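PDB 3LP5: putative cell surface hydrolase from Lactobacillus plantarum, which is a putative hydrolase of the alpha/beta-hydrolase clan, probably acting at the bacterial cell surface on a substrate that is not known. Local coordinates for residues 6-11 against 63-68; 82-87 against 110-115; 116-121 against 156-161; 130-135 against 167-172. One frame throughout, in Å; residues are numbered along the deposited sequence.

Interaction 1 (6-11 against 63-68); sequences PVIMVP and IVIGFA
The Phe67 ring meets Val10 through CE2, which lies 3.8 Å from Val10 CG1, the methyl approaching obliquely, while Trp83 of helix 74-92 also packs on this ring. Phe67 CG stands anti to the carbonyl carbon (chi1 -45°), which starts the ring off beside its own backbone N. Pro11 touches through CD, 3.2 Å from Ile65 O. In a parallel ladder that carbonyl would expect the N-H of residue 11; proline has none, and its CD fills the place instead.

Before this stop the strands 7-10 and 63-67 run parallel, joined by three hydrogen bonds. Ile63 N gives to Val7 O at 2.9 Å, Met9 N to Ile63 O at 2.8 Å, and Ile65 N to Met9 O, also at 2.8 Å. All three are close to straight at the hydrogen, though the donor to Val7 O is tilted from the carbonyl plane, and CA-H...O contacts from Ile8 and Val64 add to the ladder.

Branched side chains suit the extended backbone and cover both faces. On the face of Ile8 and Ile63, Ile8 CG2 presses on Ile65 CD1 at 3.4 Å, tighter than usual for two carbons, and Pro6 CB rests on Ile63 CD1 at 3.6 Å. On the opposite face the flexible Met9 bends so that CE reaches Val64 CG2 (3.9 Å), and Phe20 of helix 17-30 packs on both residues. The chemistry is therefore divided: backbone hydrogen bonds fix the register of these inner strands, and wholly apolar side chains leave both faces fit to be buried under helices.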
# COMPACT_ATOMS: atom_id res chain seq x y z
N PRO A 6 9.45 3.77 -9.77
CA PRO A 6 9.78 3.26 -8.45
C PRO A 6 8.57 2.51 -7.88
O PRO A 6 7.48 2.70 -8.37
CB PRO A 6 10.10 4.51 -7.67
CG PRO A 6 9.26 5.60 -8.33
CD PRO A 6 9.15 5.21 -9.78
N VAL A 7 8.80 1.57 -6.96
CA VAL A 7 7.71 0.99 -6.21
C VAL A 7 7.72 1.71 -4.83
O VAL A 7 8.65 1.50 -4.02
CB VAL A 7 7.92 -0.49 -5.99
CG1 VAL A 7 6.70 -1.10 -5.27
CG2 VAL A 7 8.18 -1.18 -7.29
N ILE A 8 6.73 2.56 -4.56
CA ILE A 8 6.69 3.35 -3.31
C ILE A 8 5.85 2.66 -2.22
O ILE A 8 4.72 2.33 -2.46
CB ILE A 8 6.20 4.79 -3.59
CG1 ILE A 8 7.07 5.39 -4.72
CG2 ILE A 8 6.31 5.65 -2.30
CD1 ILE A 8 6.60 6.77 -5.35
N MET A 9 6.46 2.35 -1.06
CA MET A 9 5.83 1.48 -0.05
C MET A 9 5.63 2.26 1.23
O MET A 9 6.56 2.95 1.71
CB MET A 9 6.70 0.24 0.24
CG MET A 9 7.21 -0.56 -1.10
SD MET A 9 8.45 -1.86 -0.70
CE MET A 9 9.91 -0.88 -0.99
N VAL A 10 4.44 2.14 1.81
CA VAL A 10 4.06 2.92 2.99
C VAL A 10 3.49 1.97 4.00
O VAL A 10 2.51 1.25 3.74
CB VAL A 10 2.93 3.98 2.68
CG1 VAL A 10 2.54 4.73 3.98
CG2 VAL A 10 3.43 5.00 1.63
N PRO A 11 4.13 1.92 5.15
CA PRO A 11 3.74 0.94 6.13
C PRO A 11 2.68 1.54 7.09
O PRO A 11 2.20 2.63 6.85
CB PRO A 11 5.07 0.64 6.85
CG PRO A 11 5.74 2.05 6.94
CD PRO A 11 5.34 2.68 5.55
N ILE A 63 11.12 2.45 -2.82
CA ILE A 63 11.24 3.60 -1.94
C ILE A 63 10.25 3.43 -0.75
O ILE A 63 9.04 3.33 -0.98
CB ILE A 63 10.98 4.86 -2.74
CG1 ILE A 63 11.94 4.93 -3.95
CG2 ILE A 63 11.17 6.09 -1.84
CD1 ILE A 63 11.62 6.20 -4.88
N VAL A 64 10.76 3.33 0.50
CA VAL A 64 9.87 3.22 1.66
C VAL A 64 9.65 4.62 2.14
O VAL A 64 10.62 5.37 2.31
CB VAL A 64 10.52 2.39 2.80
CG1 VAL A 64 9.61 2.33 4.11
CG2 VAL A 64 10.81 0.99 2.31
N ILE A 65 8.40 4.99 2.37
CA ILE A 65 8.08 6.27 2.99
C ILE A 65 7.29 6.01 4.25
O ILE A 65 6.16 5.50 4.16
CB ILE A 65 7.25 7.21 2.05
CG1 ILE A 65 8.01 7.46 0.75
CG2 ILE A 65 6.90 8.54 2.79
CD1 ILE A 65 7.24 8.24 -0.26
N GLY A 66 7.87 6.31 5.42
CA GLY A 66 7.10 6.23 6.66
C GLY A 66 7.20 7.50 7.47
O GLY A 66 7.73 8.54 7.00
N PHE A 67 6.64 7.45 8.66
CA PHE A 67 6.41 8.69 9.43
C PHE A 67 6.86 8.52 10.86
O PHE A 67 6.55 7.48 11.46
CB PHE A 67 4.91 9.02 9.38
CG PHE A 67 4.32 8.89 8.00
CD1 PHE A 67 4.58 9.85 7.03
CD2 PHE A 67 3.56 7.74 7.66
CE1 PHE A 67 4.06 9.71 5.73
CE2 PHE A 67 3.06 7.59 6.40
CZ PHE A 67 3.33 8.57 5.40
N ALA A 68 7.49 9.56 11.44
CA ALA A 68 7.82 9.58 12.87
C ALA A 68 6.51 9.38 13.60
O ALA A 68 6.45 8.56 14.54
CB ALA A 68 8.47 10.92 13.32

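Interaction 2 (82-87 against 110-115); sequences VWLNTA and LIWTLF
Leu84 carries this contact, reaching from helix 74-92 into a hollow formed by Ile111, Trp112 and Phe115 of helix 107-118. Its CB is already 4.1 Å from Ile111 CG2. CG, anti to the backbone N (chi1 179°), sits the same distance from Phe115 CG. From there CD2 enters the middle of the group: it is 3.8 Å from Ile111 CG2 and 3.8 Å from Phe115 CB, and it lies over one face of the Trp112 six-membered ring. That methyl stands 4.0 Å from the ring centroid and 16° off the normal, displaced toward the rim, which is a CH-pi contact. Leucine suits the place because a single methyl at the end of a short branched chain, CD2, can meet three side chains at once; the residue also packs down on Val10 and Ile65 of the sheet.

Asn85, one residue on, meets Phe115 differently. Its CB lies in the ring plane at the edge, and OD1 comes to 3.5 Å from Phe115 CE1, again near that plane. The carboxamide is steeply inclined to the ring, and its ND2 is hydrogen-bonded to Glu122.

The segments 82-87 and 110-115 cross at 72°, their axes 9.4 Å apart at the closest, and both helices cover the same side of the central sheet. Helix 107-118 begins within a GxSxG sequence consistent with the nucleophile elbow of alpha/beta hydrolases, with Ser106 in the middle. No hydrogen bond joins the two segments. Cohesion must come from buried apolar surface and the ring face, with a probable small electrostatic gain where a carbonyl oxygen faces aromatic C-H.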
# COMPACT_ATOMS: atom_id res chain seq x y z
N VAL A 82 -0.84 14.12 4.18
CA VAL A 82 -0.09 15.33 3.89
C VAL A 82 1.38 15.09 3.91
O VAL A 82 2.07 15.55 3.03
CB VAL A 82 -0.43 16.41 4.88
CG1 VAL A 82 0.44 17.66 4.63
CG2 VAL A 82 -1.97 16.73 4.82
N TRP A 83 1.90 14.40 4.93
CA TRP A 83 3.30 14.04 4.93
C TRP A 83 3.72 13.19 3.70
O TRP A 83 4.83 13.35 3.14
CB TRP A 83 3.66 13.30 6.25
CG TRP A 83 3.58 14.23 7.48
CD1 TRP A 83 3.93 15.53 7.54
CD2 TRP A 83 3.19 13.85 8.82
NE1 TRP A 83 3.70 16.04 8.84
CE2 TRP A 83 3.26 15.01 9.63
CE3 TRP A 83 2.79 12.62 9.41
CZ2 TRP A 83 2.90 14.99 11.00
CZ3 TRP A 83 2.40 12.61 10.77
CH2 TRP A 83 2.50 13.77 11.56
N LEU A 84 2.85 12.26 3.30
CA LEU A 84 3.13 11.44 2.09
C LEU A 84 3.28 12.32 0.86
O LEU A 84 4.19 12.15 0.02
CB LEU A 84 1.99 10.43 1.83
CG LEU A 84 2.17 9.52 0.56
CD1 LEU A 84 3.58 8.88 0.45
CD2 LEU A 84 1.14 8.40 0.56
N ASN A 85 2.38 13.28 0.72
CA ASN A 85 2.44 14.25 -0.36
C ASN A 85 3.72 15.10 -0.23
O ASN A 85 4.41 15.36 -1.24
CB ASN A 85 1.20 15.13 -0.26
CG ASN A 85 0.99 16.01 -1.48
OD1 ASN A 85 1.53 15.75 -2.57
ND2 ASN A 85 0.24 17.06 -1.29
N THR A 86 4.08 15.48 1.01
CA THR A 86 5.36 16.18 1.19
C THR A 86 6.53 15.34 0.69
O THR A 86 7.40 15.85 0.06
CB THR A 86 5.58 16.55 2.69
OG1 THR A 86 4.48 17.36 3.08
CG2 THR A 86 6.90 17.34 2.91
N ALA A 87 6.56 14.04 1.00
CA ALA A 87 7.67 13.23 0.63
C ALA A 87 7.60 12.98 -0.89
O ALA A 87 8.59 13.03 -1.59
CB ALA A 87 7.65 11.87 1.43
N LEU A 110 -4.70 3.08 3.52
CA LEU A 110 -5.56 4.26 3.71
C LEU A 110 -4.83 5.57 3.42
O LEU A 110 -5.39 6.53 2.77
CB LEU A 110 -6.09 4.32 5.18
CG LEU A 110 -6.58 3.02 5.83
CD1 LEU A 110 -7.35 3.33 7.16
CD2 LEU A 110 -7.46 2.28 4.83
N ILE A 111 -3.63 5.68 3.96
CA ILE A 111 -2.76 6.84 3.63
C ILE A 111 -2.60 7.02 2.11
O ILE A 111 -2.88 8.12 1.56
CB ILE A 111 -1.44 6.77 4.34
CG1 ILE A 111 -1.69 6.71 5.84
CG2 ILE A 111 -0.52 8.00 3.92
CD1 ILE A 111 -0.47 6.14 6.71
N TRP A 112 -2.23 5.94 1.41
CA TRP A 112 -2.13 5.97 -0.06
C TRP A 112 -3.47 6.38 -0.65
O TRP A 112 -3.50 7.21 -1.55
CB TRP A 112 -1.75 4.60 -0.73
CG TRP A 112 -0.35 4.44 -0.96
CD1 TRP A 112 0.49 3.48 -0.38
CD2 TRP A 112 0.50 5.28 -1.76
NE1 TRP A 112 1.78 3.66 -0.83
CE2 TRP A 112 1.82 4.77 -1.64
CE3 TRP A 112 0.27 6.39 -2.62
CZ2 TRP A 112 2.92 5.34 -2.33
CZ3 TRP A 112 1.38 6.97 -3.29
CH2 TRP A 112 2.68 6.44 -3.14
N THR A 113 -4.57 5.82 -0.14
CA THR A 113 -5.83 6.11 -0.83
C THR A 113 -6.20 7.58 -0.77
O THR A 113 -6.73 8.16 -1.72
CB THR A 113 -7.04 5.27 -0.23
OG1 THR A 113 -6.75 3.88 -0.36
CG2 THR A 113 -8.30 5.55 -0.99
N LEU A 114 -6.04 8.16 0.41
CA LEU A 114 -6.42 9.52 0.64
C LEU A 114 -5.48 10.42 -0.23
O LEU A 114 -5.93 11.35 -0.89
CB LEU A 114 -6.35 9.82 2.16
CG LEU A 114 -6.91 11.18 2.58
CD1 LEU A 114 -8.37 11.32 2.19
CD2 LEU A 114 -6.71 11.41 4.10
N PHE A 115 -4.18 10.13 -0.22
CA PHE A 115 -3.23 10.85 -1.07
C PHE A 115 -3.69 10.79 -2.55
O PHE A 115 -3.68 11.82 -3.23
CB PHE A 115 -1.84 10.26 -0.93
CG PHE A 115 -0.87 10.71 -1.99
CD1 PHE A 115 -0.20 11.92 -1.87
CD2 PHE A 115 -0.69 9.94 -3.13
CE1 PHE A 115 0.66 12.36 -2.88
CE2 PHE A 115 0.15 10.41 -4.17
CZ PHE A 115 0.82 11.60 -4.02

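Interaction 3 (116-121 against 156-161); sequences LERYLK and YRYRTG
Arg118 turns at its third side-chain torsion (chi3 86°), bending NE away from the line of the chain, while chi1 of -63° sets Tyr158 CG anti to its carbonyl carbon. The guanidinium lies flat on the Tyr158 ring with the planes 11° apart. NE is over the ring centre, while Tyr158 CE2 lies over the middle of the guanidinium, and CZ is 3.9 Å from the ring centroid: a stacked cation-pi pair. NH2 and Tyr158 OH approach to 3.3 Å, at an angle too poor for a hydrogen bond. Glu154 offers Arg118 NH1 a long, weak ion pair. A leucine in place of Tyr158 would probably leave the arginine without its aromatic face and the guanidinium free to turn.

The contact joins the ends of two helices of the alpha/beta-hydrolase fold, 107-118 and 150-157, the second lying in the connection between strands 127-134 and 167-172. Glu117 fits there by its length: its extended aliphatic part runs past the Tyr158 carbonyl, with CB 3.3 Å from Tyr158 O, and brings OE2 to 3.2 Å from Arg159 CA.

Glycine is called for at Gly161, where a CB would collide with Glu117 O; as it is, Gly161 CA makes a CA-H...O contact with that oxygen at 3.5 Å. A water donates to both Glu117 O (3.3 Å) and Gly161 O (2.9 Å). Arg159 reaches Tyr156 within its own segment by an extended chain, its NH1 2.8 Å from Tyr156 O and its guanidinium over the Tyr156 ring.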
# COMPACT_ATOMS: atom_id res chain seq x y z
N LEU A 116 -4.11 9.59 -3.02
CA LEU A 116 -4.45 9.45 -4.43
C LEU A 116 -5.73 10.21 -4.79
O LEU A 116 -5.83 10.78 -5.87
CB LEU A 116 -4.57 8.01 -4.87
CG LEU A 116 -3.28 7.21 -4.69
CD1 LEU A 116 -3.67 5.76 -4.89
CD2 LEU A 116 -2.15 7.64 -5.70
N GLU A 117 -6.66 10.26 -3.84
CA GLU A 117 -7.96 10.93 -4.07
C GLU A 117 -7.80 12.45 -4.08
O GLU A 117 -8.50 13.11 -4.84
CB GLU A 117 -8.96 10.62 -2.94
CG GLU A 117 -9.43 9.22 -2.94
CD GLU A 117 -10.33 8.91 -1.77
OE1 GLU A 117 -10.21 9.56 -0.74
OE2 GLU A 117 -11.19 8.03 -1.88
N ARG A 118 -6.92 12.98 -3.19
CA ARG A 118 -6.84 14.42 -2.93
C ARG A 118 -5.58 15.14 -3.41
O ARG A 118 -5.65 16.33 -3.79
CB ARG A 118 -7.02 14.67 -1.43
CG ARG A 118 -8.34 14.11 -0.91
CD ARG A 118 -8.62 14.66 0.45
NE ARG A 118 -9.31 15.95 0.32
CZ ARG A 118 -9.77 16.67 1.34
NH1 ARG A 118 -9.59 16.22 2.57
NH2 ARG A 118 -10.43 17.84 1.12
N TYR A 119 -4.43 14.44 -3.41
CA TYR A 119 -3.16 15.16 -3.52
C TYR A 119 -2.34 14.79 -4.74
O TYR A 119 -1.47 15.56 -5.17
CB TYR A 119 -2.33 14.93 -2.24
CG TYR A 119 -3.06 15.37 -0.99
CD1 TYR A 119 -3.80 16.54 -0.98
CD2 TYR A 119 -3.01 14.58 0.20
CE1 TYR A 119 -4.52 16.93 0.17
CE2 TYR A 119 -3.71 14.98 1.34
CZ TYR A 119 -4.44 16.15 1.31
OH TYR A 119 -5.07 16.59 2.44
N LEU A 120 -2.57 13.62 -5.30
CA LEU A 120 -1.75 13.26 -6.49
C LEU A 120 -1.96 14.25 -7.68
O LEU A 120 -0.98 14.57 -8.40
CB LEU A 120 -1.97 11.79 -6.90
CG LEU A 120 -1.30 11.39 -8.23
CD1 LEU A 120 0.20 11.37 -8.05
CD2 LEU A 120 -1.82 10.07 -8.77
N LYS A 121 -3.19 14.72 -7.89
CA LYS A 121 -3.45 15.78 -8.91
C LYS A 121 -2.53 17.01 -8.78
O LYS A 121 -2.51 17.81 -9.67
CB LYS A 121 -4.90 16.25 -8.85
CG LYS A 121 -5.23 17.03 -7.56
CD LYS A 121 -6.68 17.45 -7.58
CE LYS A 121 -7.32 17.53 -6.20
NZ LYS A 121 -8.37 18.55 -6.33
N TYR A 156 -14.69 7.75 1.21
CA TYR A 156 -15.76 7.48 0.22
C TYR A 156 -16.12 8.79 -0.44
O TYR A 156 -16.32 8.87 -1.65
CB TYR A 156 -16.97 6.93 0.96
CG TYR A 156 -18.09 6.47 0.09
CD1 TYR A 156 -17.97 5.34 -0.70
CD2 TYR A 156 -19.31 7.16 0.09
CE1 TYR A 156 -19.05 4.87 -1.51
CE2 TYR A 156 -20.41 6.71 -0.72
CZ TYR A 156 -20.25 5.57 -1.54
OH TYR A 156 -21.34 5.13 -2.33
N ARG A 157 -16.12 9.86 0.35
CA ARG A 157 -16.50 11.17 -0.19
C ARG A 157 -15.57 11.63 -1.31
O ARG A 157 -16.00 12.34 -2.24
CB ARG A 157 -16.50 12.24 0.91
CG ARG A 157 -17.09 13.58 0.40
CD ARG A 157 -16.68 14.82 1.24
NE ARG A 157 -16.55 16.09 0.45
CZ ARG A 157 -17.11 16.42 -0.74
NH1 ARG A 157 -17.94 15.61 -1.42
NH2 ARG A 157 -16.85 17.62 -1.27
N TYR A 158 -14.29 11.28 -1.22
CA TYR A 158 -13.37 11.75 -2.25
C TYR A 158 -12.98 10.70 -3.29
O TYR A 158 -12.03 10.91 -4.06
CB TYR A 158 -12.11 12.38 -1.62
CG TYR A 158 -12.47 13.59 -0.84
CD1 TYR A 158 -12.94 14.73 -1.50
CD2 TYR A 158 -12.42 13.58 0.56
CE1 TYR A 158 -13.30 15.85 -0.80
CE2 TYR A 158 -12.78 14.72 1.28
CZ TYR A 158 -13.22 15.84 0.57
OH TYR A 158 -13.60 16.96 1.21
N ARG A 159 -13.71 9.61 -3.36
CA ARG A 159 -13.30 8.46 -4.20
C ARG A 159 -13.31 8.85 -5.65
O ARG A 159 -12.56 8.26 -6.42
CB ARG A 159 -14.22 7.24 -3.97
CG ARG A 159 -15.70 7.51 -4.48
CD ARG A 159 -16.70 6.41 -4.02
NE ARG A 159 -18.03 6.61 -4.61
CZ ARG A 159 -18.89 7.58 -4.27
NH1 ARG A 159 -18.59 8.51 -3.33
NH2 ARG A 159 -20.08 7.65 -4.88
N THR A 160 -14.15 9.83 -6.07
CA THR A 160 -14.13 10.24 -7.47
C THR A 160 -12.82 10.96 -7.88
O THR A 160 -12.52 11.08 -9.07
CB THR A 160 -15.32 11.09 -7.89
OG1 THR A 160 -15.33 12.31 -7.14
CG2 THR A 160 -16.62 10.33 -7.64
N GLY A 161 -12.02 11.40 -6.90
CA GLY A 161 -10.71 11.90 -7.24
C GLY A 161 -9.72 10.80 -7.67
O GLY A 161 -8.66 11.14 -8.16
O HOH W 1 -7.95 13.95 -7.94

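Interaction 4 (130-135 against 167-172); sequences RLMTIA and TVYSIA
Five backbone hydrogen bonds stitch Leu131, Thr133 and Ala135 to Thr167, Tyr169 and Ile171 in a regular parallel ladder. Thr133 illustrates the pattern: its N gives to Tyr169 O at 2.8 Å, and its O accepts from Ile171 N at 2.9 Å. Beyond them a water gathers three oxygens, lying 2.9 Å from Thr133 OG1 and 2.8 Å from Ser170 OG and donating to Ile171 O. The two hydroxyls thus meet through water, and Thr133 OG1, placed between its backbone N and carbonyl carbon (chi1 70°), also bonds to Tyr138 OH. Small hydroxyl residues suit a buried spot where polar atoms need partners.

Around Met132 the face shared with Tyr169 and Ile171 is apolar. Met132 SD lies 3.7 Å from Ile171 CD1, and the bend at chi3 (-75°) brings CE to 3.9 Å from Tyr169 CB. An alanine in place of Met132 would probably leave a gap where SD and CE met Ile171 CD1 and Tyr169 CB. Ile134 runs beside Ile171, its CG1 4.1 Å from Ile171 CD1. At the polar end of this face Arg130 lies alongside Thr167, the first residue of its strand, CG to CB 4.1 Å, while Arg130 NE is hydrogen-bonded to Leu231 O.

The two strands are the sheet members of a beta-alpha-beta unit whose helix is 150-157. Strand 99-105 pairs with 127-134 on the inner side, and 201-206, at the sheet edge, flanks 167-172. Helix 217-231 covers the face of Met132, Ile134 and Ile171, whereas on the opposite face Leu131 is packed by Trp112 and Leu116 of helix 107-118.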
# COMPACT_ATOMS: atom_id res chain seq x y z
N ARG A 130 -0.34 0.97 -10.67
CA ARG A 130 -0.88 -0.10 -9.83
C ARG A 130 -0.75 0.24 -8.34
O ARG A 130 0.24 0.84 -7.95
CB ARG A 130 -0.16 -1.41 -10.12
CG ARG A 130 -0.43 -1.89 -11.55
CD ARG A 130 -0.04 -3.38 -11.78
NE ARG A 130 1.42 -3.45 -11.72
CZ ARG A 130 2.20 -3.47 -12.79
NH1 ARG A 130 1.66 -3.41 -13.99
NH2 ARG A 130 3.52 -3.53 -12.65
N LEU A 131 -1.79 -0.08 -7.58
CA LEU A 131 -1.87 -0.02 -6.10
C LEU A 131 -2.21 -1.38 -5.47
O LEU A 131 -3.18 -2.04 -5.85
CB LEU A 131 -2.95 1.01 -5.66
CG LEU A 131 -3.23 1.08 -4.14
CD1 LEU A 131 -1.96 1.53 -3.32
CD2 LEU A 131 -4.48 1.97 -3.97
N MET A 132 -1.39 -1.84 -4.56
CA MET A 132 -1.77 -3.00 -3.72
C MET A 132 -1.86 -2.54 -2.26
O MET A 132 -0.96 -1.85 -1.74
CB MET A 132 -0.79 -4.18 -3.90
CG MET A 132 -0.88 -5.38 -2.87
SD MET A 132 0.25 -6.78 -3.30
CE MET A 132 -0.66 -7.45 -4.66
N THR A 133 -2.94 -2.94 -1.61
CA THR A 133 -3.08 -2.68 -0.19
C THR A 133 -3.16 -3.99 0.56
O THR A 133 -3.66 -5.01 0.01
CB THR A 133 -4.29 -1.75 0.14
OG1 THR A 133 -5.51 -2.43 -0.09
CG2 THR A 133 -4.25 -0.45 -0.75
N ILE A 134 -2.63 -3.99 1.78
CA ILE A 134 -2.60 -5.23 2.57
C ILE A 134 -3.33 -5.01 3.86
O ILE A 134 -2.86 -4.25 4.72
CB ILE A 134 -1.18 -5.72 2.86
CG1 ILE A 134 -0.40 -5.96 1.54
CG2 ILE A 134 -1.22 -7.06 3.56
CD1 ILE A 134 1.10 -5.81 1.74
N ALA A 135 -4.46 -5.70 4.04
CA ALA A 135 -5.22 -5.56 5.29
C ALA A 135 -5.45 -4.13 5.76
O ALA A 135 -5.20 -3.76 6.92
CB ALA A 135 -4.55 -6.42 6.41
N THR A 167 -5.07 0.25 -11.46
CA THR A 167 -5.37 -1.14 -11.15
C THR A 167 -5.09 -1.35 -9.68
O THR A 167 -3.97 -1.04 -9.23
CB THR A 167 -4.49 -2.13 -12.02
OG1 THR A 167 -5.02 -2.14 -13.34
CG2 THR A 167 -4.65 -3.52 -11.57
N VAL A 168 -6.10 -1.83 -8.95
CA VAL A 168 -6.01 -2.00 -7.53
C VAL A 168 -6.18 -3.44 -7.08
O VAL A 168 -7.18 -4.11 -7.46
CB VAL A 168 -7.02 -1.12 -6.75
CG1 VAL A 168 -6.83 -1.31 -5.22
CG2 VAL A 168 -6.86 0.39 -7.17
N TYR A 169 -5.21 -3.90 -6.27
CA TYR A 169 -5.29 -5.20 -5.52
C TYR A 169 -5.42 -4.98 -4.02
O TYR A 169 -4.62 -4.22 -3.42
CB TYR A 169 -4.07 -6.06 -5.80
CG TYR A 169 -3.84 -6.29 -7.26
CD1 TYR A 169 -4.39 -7.43 -7.90
CD2 TYR A 169 -3.07 -5.40 -8.02
CE1 TYR A 169 -4.21 -7.67 -9.26
CE2 TYR A 169 -2.87 -5.64 -9.41
CZ TYR A 169 -3.45 -6.77 -9.99
OH TYR A 169 -3.31 -7.00 -11.31
N SER A 170 -6.45 -5.56 -3.42
CA SER A 170 -6.66 -5.45 -2.00
C SER A 170 -6.58 -6.87 -1.38
O SER A 170 -7.44 -7.70 -1.64
CB SER A 170 -8.01 -4.80 -1.70
OG SER A 170 -8.26 -4.78 -0.27
N ILE A 171 -5.52 -7.13 -0.61
CA ILE A 171 -5.36 -8.40 0.15
C ILE A 171 -6.03 -8.24 1.49
O ILE A 171 -5.83 -7.21 2.16
CB ILE A 171 -3.88 -8.71 0.36
CG1 ILE A 171 -3.20 -9.00 -1.02
CG2 ILE A 171 -3.66 -9.84 1.43
CD1 ILE A 171 -1.65 -8.91 -0.98
N ALA A 172 -6.85 -9.23 1.87
CA ALA A 172 -7.46 -9.33 3.19
C ALA A 172 -7.35 -10.76 3.74
O ALA A 172 -7.26 -11.75 2.99
CB ALA A 172 -8.93 -8.93 3.10
O HOH W 2 -6.55 -4.33 1.86

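How the interactions relate
Interactions 1 and 4 are two parallel pairings in one sheet, with strand 99-105 between them; both are buried and rest on backbone ladders, but 130-135 with 167-172 adds a water-linked polar patch where the side chains of 6-11 and 63-68 are all apolar. Interaction 2 belongs to the helical layer over one face of interaction 1: Trp112 packs on Ile8 and Val10. Helix 107-118 serves interactions 2 and 3, and its chemistry changes along its length, from buried methyl and ring contacts to a cation-pi stack and a bridging water at the partly exposed end. Leu116 and Trp112 touch Leu131, tying both to interaction 4.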